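Local coordinates for protein CMP-sialic acid transporter 1 (Zea mays, PDB 6I1R) that probably carries CMP-sialic acid from the cytoplasm into the Golgi, and binds CMP in an outward-facing conformation, at residues B[11-16]-B[240-245]; B[193-198]-B[249-254]. The protein carries 5 engineered substitutions. All blocks are in the same frame, centred on the assembly; numbering follows the deposited sequence.

In the fold
Both contacts rest on helix 234-256, which packs against helix 3-24 in contact 1 and against helix 191-216 in contact 2. Their centres lie about 16 Å apart. Along the chain the segments alternate, 11-16, 193-198, 240-245 and 249-254, so the two contacts interlock, and helix 234-256 stands between two helices far apart in sequence. Leu13 CD1 of contact 1 meets Leu249 CD1 of contact 2 at 4.1 Å, an apolar link between them. Bound CMP lies about 12 Å from the side chain of Ser245 and about 8 Å from that of Leu198, so both belong to the helix framework around the nucleotide pocket.

Contact 1. Residues B[11-16]-B[240-245]; sequences TILTSS and VFNLGS
Asn242 pushes its flat carboxamide against one turn of helix 3-24, lying across the backbone between Leu13 and Ser16. Its OD1 meets Ser16 CB at 3.2 Å, while ND2 comes to 3.7 Å from Leu13 CB and 3.4 Å from Leu13 O. The amide reaches that groove because Asn242 CG stands anti to the backbone N (chi1 -151°). Asparagine suits a buried site like this one, being short enough to fit between the helices yet polar at its end. One turn further along helix 234-256, Leu13 CD1 lies 4.3 Å from Ser245 CB, and a small serine there leaves space for the branched leucine.

Both serines turn their hydroxyls back into their own helices and present CB to the interface. Ser16 OG donates to Ile12 O (3.0 Å) and Ser245 OG to Phe241 O (2.9 Å), each from above the carbonyl plane. These bonds satisfy the two hydroxyls locally; Ile12 O takes Ser15 OG, Ser16 OG and Ser16 N, while Phe241 O takes Ser245 OG and Ser245 N. Further out, Gln17 and Leu20 of helix 3-24 also touch Asn242, and Leu13 packs on Thr246. The two short segments run roughly antiparallel, at 147°, with their axes 9.3 Å apart at closest approach, as expected of packed transmembrane helices in a transporter of the DMT clan.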
loop_
_atom_site.group_PDB
_atom_site.type_symbol
_atom_site.label_atom_id
_atom_site.label_comp_id
_atom_site.label_asym_id
_atom_site.label_seq_id
_atom_site.Cartn_x
_atom_site.Cartn_y
_atom_site.Cartn_z
ATOM N N THR B 11 -19.313 11.739 -13.524
ATOM C CA THR B 11 -17.972 12.251 -13.818
ATOM C C THR B 11 -17.449 13.037 -12.610
ATOM O O THR B 11 -16.330 12.801 -12.153
ATOM C CB THR B 11 -17.967 13.101 -15.095
ATOM O OG1 THR B 11 -18.440 12.283 -16.165
ATOM C CG2 THR B 11 -16.602 13.653 -15.441
ATOM N N ILE B 12 -18.262 13.955 -12.093
ATOM C CA ILE B 12 -17.868 14.765 -10.940
ATOM C C ILE B 12 -17.517 13.838 -9.768
ATOM O O ILE B 12 -16.476 14.014 -9.138
ATOM C CB ILE B 12 -18.970 15.782 -10.566
ATOM C CG1 ILE B 12 -19.128 16.874 -11.630
ATOM C CG2 ILE B 12 -18.723 16.381 -9.187
ATOM C CD1 ILE B 12 -17.888 17.712 -11.861
ATOM N N LEU B 13 -18.362 12.847 -9.493
ATOM C CA LEU B 13 -18.184 12.018 -8.295
ATOM C C LEU B 13 -17.139 10.918 -8.534
ATOM O O LEU B 13 -16.478 10.512 -7.586
ATOM C CB LEU B 13 -19.534 11.428 -7.869
ATOM C CG LEU B 13 -20.522 12.415 -7.243
ATOM C CD1 LEU B 13 -21.824 11.720 -6.880
ATOM C CD2 LEU B 13 -19.928 13.090 -6.015
ATOM N N THR B 14 -16.962 10.436 -9.764
ATOM C CA THR B 14 -15.931 9.411 -10.024
ATOM C C THR B 14 -14.536 10.009 -9.786
ATOM O O THR B 14 -13.615 9.290 -9.390
ATOM C CB THR B 14 -16.054 8.813 -11.434
ATOM O OG1 THR B 14 -17.316 8.154 -11.544
ATOM C CG2 THR B 14 -14.961 7.817 -11.756
ATOM N N SER B 15 -14.382 11.312 -10.022
ATOM C CA SER B 15 -13.104 11.994 -9.789
ATOM C C SER B 15 -12.963 12.376 -8.309
ATOM O O SER B 15 -11.845 12.523 -7.819
ATOM C CB SER B 15 -12.952 13.199 -10.685
ATOM O OG SER B 15 -13.670 14.313 -10.176
ATOM N N SER B 16 -14.087 12.554 -7.611
ATOM C CA SER B 16 -14.071 12.852 -6.175
ATOM C C SER B 16 -13.496 11.662 -5.399
ATOM O O SER B 16 -12.569 11.827 -4.605
ATOM C CB SER B 16 -15.447 13.214 -5.672
ATOM O OG SER B 16 -15.871 14.462 -6.200
ATOM N N VAL B 240 -16.189 5.478 1.043
ATOM C CA VAL B 240 -17.160 4.378 1.113
ATOM C C VAL B 240 -18.510 4.885 0.592
ATOM O O VAL B 240 -19.149 4.225 -0.230
ATOM C CB VAL B 240 -17.290 3.797 2.536
ATOM C CG1 VAL B 240 -18.497 2.878 2.670
ATOM C CG2 VAL B 240 -16.025 3.069 2.967
ATOM N N PHE B 241 -18.927 6.053 1.075
ATOM C CA PHE B 241 -20.164 6.678 0.611
ATOM C C PHE B 241 -20.022 7.071 -0.864
ATOM O O PHE B 241 -20.918 6.812 -1.667
ATOM C CB PHE B 241 -20.521 7.898 1.467
ATOM C CG PHE B 241 -20.853 7.607 2.910
ATOM C CD1 PHE B 241 -21.490 6.430 3.279
ATOM C CD2 PHE B 241 -20.557 8.531 3.902
ATOM C CE1 PHE B 241 -21.804 6.176 4.606
ATOM C CE2 PHE B 241 -20.870 8.275 5.229
ATOM C CZ PHE B 241 -21.492 7.098 5.578
ATOM N N ASN B 242 -18.889 7.674 -1.211
ATOM C CA ASN B 242 -18.664 8.158 -2.565
ATOM C C ASN B 242 -18.671 6.988 -3.558
ATOM O O ASN B 242 -19.169 7.138 -4.672
ATOM C CB ASN B 242 -17.359 8.948 -2.681
ATOM C CG ASN B 242 -17.419 9.991 -3.775
ATOM O OD1 ASN B 242 -16.751 11.017 -3.691
ATOM N ND2 ASN B 242 -18.239 9.754 -4.786
ATOM N N LEU B 243 -18.118 5.845 -3.159
ATOM C CA LEU B 243 -18.059 4.653 -4.016
ATOM C C LEU B 243 -19.457 4.027 -4.125
ATOM O O LEU B 243 -19.823 3.469 -5.165
ATOM C CB LEU B 243 -17.047 3.665 -3.425
ATOM C CG LEU B 243 -16.791 2.390 -4.229
ATOM C CD1 LEU B 243 -16.518 2.702 -5.693
ATOM C CD2 LEU B 243 -15.634 1.603 -3.631
ATOM N N GLY B 244 -20.224 4.117 -3.044
ATOM C CA GLY B 244 -21.623 3.731 -3.059
ATOM C C GLY B 244 -22.439 4.604 -3.998
ATOM O O GLY B 244 -23.197 4.101 -4.827
ATOM N N SER B 245 -22.264 5.918 -3.868
ATOM C CA SER B 245 -22.991 6.896 -4.679
ATOM C C SER B 245 -22.805 6.593 -6.169
ATOM O O SER B 245 -23.776 6.326 -6.878
ATOM C CB SER B 245 -22.551 8.301 -4.356
ATOM O OG SER B 245 -22.772 8.603 -2.986
#

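Contact 2. Residues B[193-198]-B[249-254]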
loop_
_atom_site.group_PDB
_atom_site.type_symbol
_atom_site.label_atom_id
_atom_site.label_comp_id
_atom_site.label_asym_id
_atom_site.label_seq_id
_atom_site.Cartn_x
_atom_site.Cartn_y
_atom_site.Cartn_z
ATOM N N TRP B 193 -35.524 -2.596 -6.964
ATOM C CA TRP B 193 -35.620 -4.050 -6.760
ATOM C C TRP B 193 -34.505 -4.763 -7.536
ATOM O O TRP B 193 -34.001 -5.797 -7.092
ATOM C CB TRP B 193 -37.013 -4.570 -7.145
ATOM C CG TRP B 193 -37.102 -6.060 -7.282
ATOM C CD1 TRP B 193 -37.437 -6.757 -8.407
ATOM C CD2 TRP B 193 -36.842 -7.047 -6.265
ATOM N NE1 TRP B 193 -37.412 -8.102 -8.161
ATOM C CE2 TRP B 193 -37.047 -8.312 -6.857
ATOM C CE3 TRP B 193 -36.460 -6.988 -4.919
ATOM C CZ2 TRP B 193 -36.883 -9.501 -6.147
ATOM C CZ3 TRP B 193 -36.297 -8.163 -4.219
ATOM C CH2 TRP B 193 -36.506 -9.402 -4.826
ATOM N N GLN B 194 -34.125 -4.217 -8.689
ATOM C CA GLN B 194 -33.028 -4.781 -9.476
ATOM C C GLN B 194 -31.716 -4.579 -8.706
ATOM O O GLN B 194 -30.911 -5.508 -8.578
ATOM C CB GLN B 194 -33.008 -4.159 -10.874
ATOM C CG GLN B 194 -34.213 -4.555 -11.720
ATOM C CD GLN B 194 -34.236 -3.897 -13.078
ATOM O OE1 GLN B 194 -33.999 -2.700 -13.217
ATOM N NE2 GLN B 194 -34.547 -4.681 -14.099
ATOM N N ASN B 195 -31.526 -3.376 -8.171
ATOM C CA ASN B 195 -30.386 -3.075 -7.308
ATOM C C ASN B 195 -30.347 -4.052 -6.126
ATOM O O ASN B 195 -29.297 -4.617 -5.830
ATOM C CB ASN B 195 -30.428 -1.636 -6.786
ATOM C CG ASN B 195 -30.159 -0.597 -7.854
ATOM O OD1 ASN B 195 -29.762 -0.931 -8.968
ATOM N ND2 ASN B 195 -30.372 0.665 -7.522
ATOM N N VAL B 196 -31.486 -4.245 -5.460
ATOM C CA VAL B 196 -31.529 -5.045 -4.224
ATOM C C VAL B 196 -31.019 -6.464 -4.513
ATOM O O VAL B 196 -30.261 -7.010 -3.717
ATOM C CB VAL B 196 -32.936 -5.056 -3.591
ATOM C CG1 VAL B 196 -33.131 -6.226 -2.636
ATOM C CG2 VAL B 196 -33.243 -3.743 -2.884
ATOM N N GLN B 197 -31.421 -7.048 -5.641
ATOM C CA GLN B 197 -30.983 -8.403 -5.999
ATOM C C GLN B 197 -29.500 -8.379 -6.384
ATOM O O GLN B 197 -28.712 -9.216 -5.933
ATOM C CB GLN B 197 -31.784 -8.954 -7.181
ATOM C CG GLN B 197 -33.285 -9.025 -6.953
ATOM C CD GLN B 197 -34.011 -9.082 -8.273
ATOM O OE1 GLN B 197 -34.137 -10.141 -8.888
ATOM N NE2 GLN B 197 -34.471 -7.930 -8.733
ATOM N N LEU B 198 -29.145 -7.419 -7.234
ATOM C CA LEU B 198 -27.781 -7.271 -7.737
ATOM C C LEU B 198 -26.803 -7.143 -6.563
ATOM O O LEU B 198 -25.829 -7.890 -6.479
ATOM C CB LEU B 198 -27.724 -6.037 -8.644
ATOM C CG LEU B 198 -26.370 -5.739 -9.288
ATOM C CD1 LEU B 198 -25.941 -6.870 -10.212
ATOM C CD2 LEU B 198 -26.414 -4.421 -10.047
ATOM N N LEU B 249 -25.407 5.393 -9.444
ATOM C CA LEU B 249 -25.537 6.127 -10.701
ATOM C C LEU B 249 -25.236 5.185 -11.871
ATOM O O LEU B 249 -25.910 5.240 -12.900
ATOM C CB LEU B 249 -24.587 7.328 -10.699
ATOM C CG LEU B 249 -24.815 8.359 -9.594
ATOM C CD1 LEU B 249 -23.733 9.426 -9.623
ATOM C CD2 LEU B 249 -26.192 8.997 -9.706
ATOM N N VAL B 250 -24.240 4.318 -11.704
ATOM C CA VAL B 250 -23.899 3.345 -12.743
ATOM C C VAL B 250 -25.137 2.483 -13.025
ATOM O O VAL B 250 -25.465 2.240 -14.185
ATOM C CB VAL B 250 -22.677 2.489 -12.355
ATOM C CG1 VAL B 250 -22.494 1.298 -13.287
ATOM C CG2 VAL B 250 -21.403 3.319 -12.304
ATOM N N SER B 251 -25.828 2.056 -11.968
ATOM C CA SER B 251 -27.023 1.223 -12.118
ATOM C C SER B 251 -28.112 2.010 -12.857
ATOM O O SER B 251 -28.724 1.500 -13.795
ATOM C CB SER B 251 -27.515 0.714 -10.784
ATOM O OG SER B 251 -28.200 -0.522 -10.935
ATOM N N TRP B 252 -28.331 3.257 -12.444
ATOM C CA TRP B 252 -29.290 4.127 -13.127
ATOM C C TRP B 252 -29.016 4.105 -14.637
ATOM O O TRP B 252 -29.935 3.913 -15.439
ATOM C CB TRP B 252 -29.243 5.554 -12.562
ATOM C CG TRP B 252 -30.410 6.400 -12.975
ATOM C CD1 TRP B 252 -31.542 6.649 -12.255
ATOM C CD2 TRP B 252 -30.571 7.093 -14.226
ATOM N NE1 TRP B 252 -32.391 7.452 -12.966
ATOM C CE2 TRP B 252 -31.826 7.738 -14.179
ATOM C CE3 TRP B 252 -29.784 7.227 -15.375
ATOM C CZ2 TRP B 252 -32.303 8.509 -15.239
ATOM C CZ3 TRP B 252 -30.256 7.989 -16.421
ATOM C CH2 TRP B 252 -31.499 8.620 -16.351
ATOM N N LEU B 253 -27.745 4.273 -15.006
ATOM C CA LEU B 253 -27.331 4.342 -16.417
ATOM C C LEU B 253 -27.460 2.964 -17.081
ATOM O O LEU B 253 -27.738 2.884 -18.278
ATOM C CB LEU B 253 -25.887 4.849 -16.506
ATOM C CG LEU B 253 -25.671 6.328 -16.185
ATOM C CD1 LEU B 253 -24.188 6.665 -16.188
ATOM C CD2 LEU B 253 -26.416 7.222 -17.165
ATOM N N MET B 254 -27.242 1.892 -16.320
ATOM C CA MET B 254 -27.458 0.536 -16.837
ATOM C C MET B 254 -28.935 0.365 -17.216
ATOM O O MET B 254 -29.247 -0.366 -18.154
ATOM C CB MET B 254 -27.074 -0.538 -15.811
ATOM C CG MET B 254 -25.597 -0.574 -15.455
ATOM S SD MET B 254 -24.522 -0.982 -16.851
ATOM C CE MET B 254 -24.144 0.659 -17.468
#
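The flat carboxamide of Asn195 meets the hydroxyl of Ser251 at its oxygen corner: Ser251 OG donates to Asn195 OD1 over 2.5 Å, from a position tilted 21° from the carbonyl plane. At its other corner ND2 makes a weak hydrogen bond to Ser49 OG of helix 37-59, and together the two bonds probably limit the turning of the amide. A second flat group lies within segment 193-198, where Gln197 NE2 sits 3.0 Å above one face of the Trp193 ring, offset toward the rim. That same nitrogen donates to Trp193 O at 2.7 Å, nearly straight and in the plane of its own amide; the backbone N-H of Gln197 reaches the carbonyl from the opposite face.

Ser251 OG stands anti to its own backbone N (chi1 -152°), which carries the hydroxyl out toward helix 191-216. Serine suits this buried place: it brings a donor across at little cost in bulk. The pairing of a hydroxyl with an amide oxygen is a common way of joining transmembrane helices, since in apolar surroundings polar groups need partners; here it ties together two helices of the DMT-type bundle. Helix 191-216 goes on to supply Gly202, Phe205, Asn206 and Trp209 to the CMP pocket. Replacing Asn195 with a leucine would probably leave the buried Ser251 hydroxyl without its acceptor and Ser49 without its weak partner.

Beside the polar pair, Leu198 CD2 approaches Ser251 OG at 4.4 Å and adds apolar cover. Met184 of helix 160-186 touches both Asn195 and Ser251. Gln194, just before Asn195, makes a second polar tie between the same two helices, its OE1 accepting from Lys255 of helix 234-256, while its NE2 donates to Met184 O.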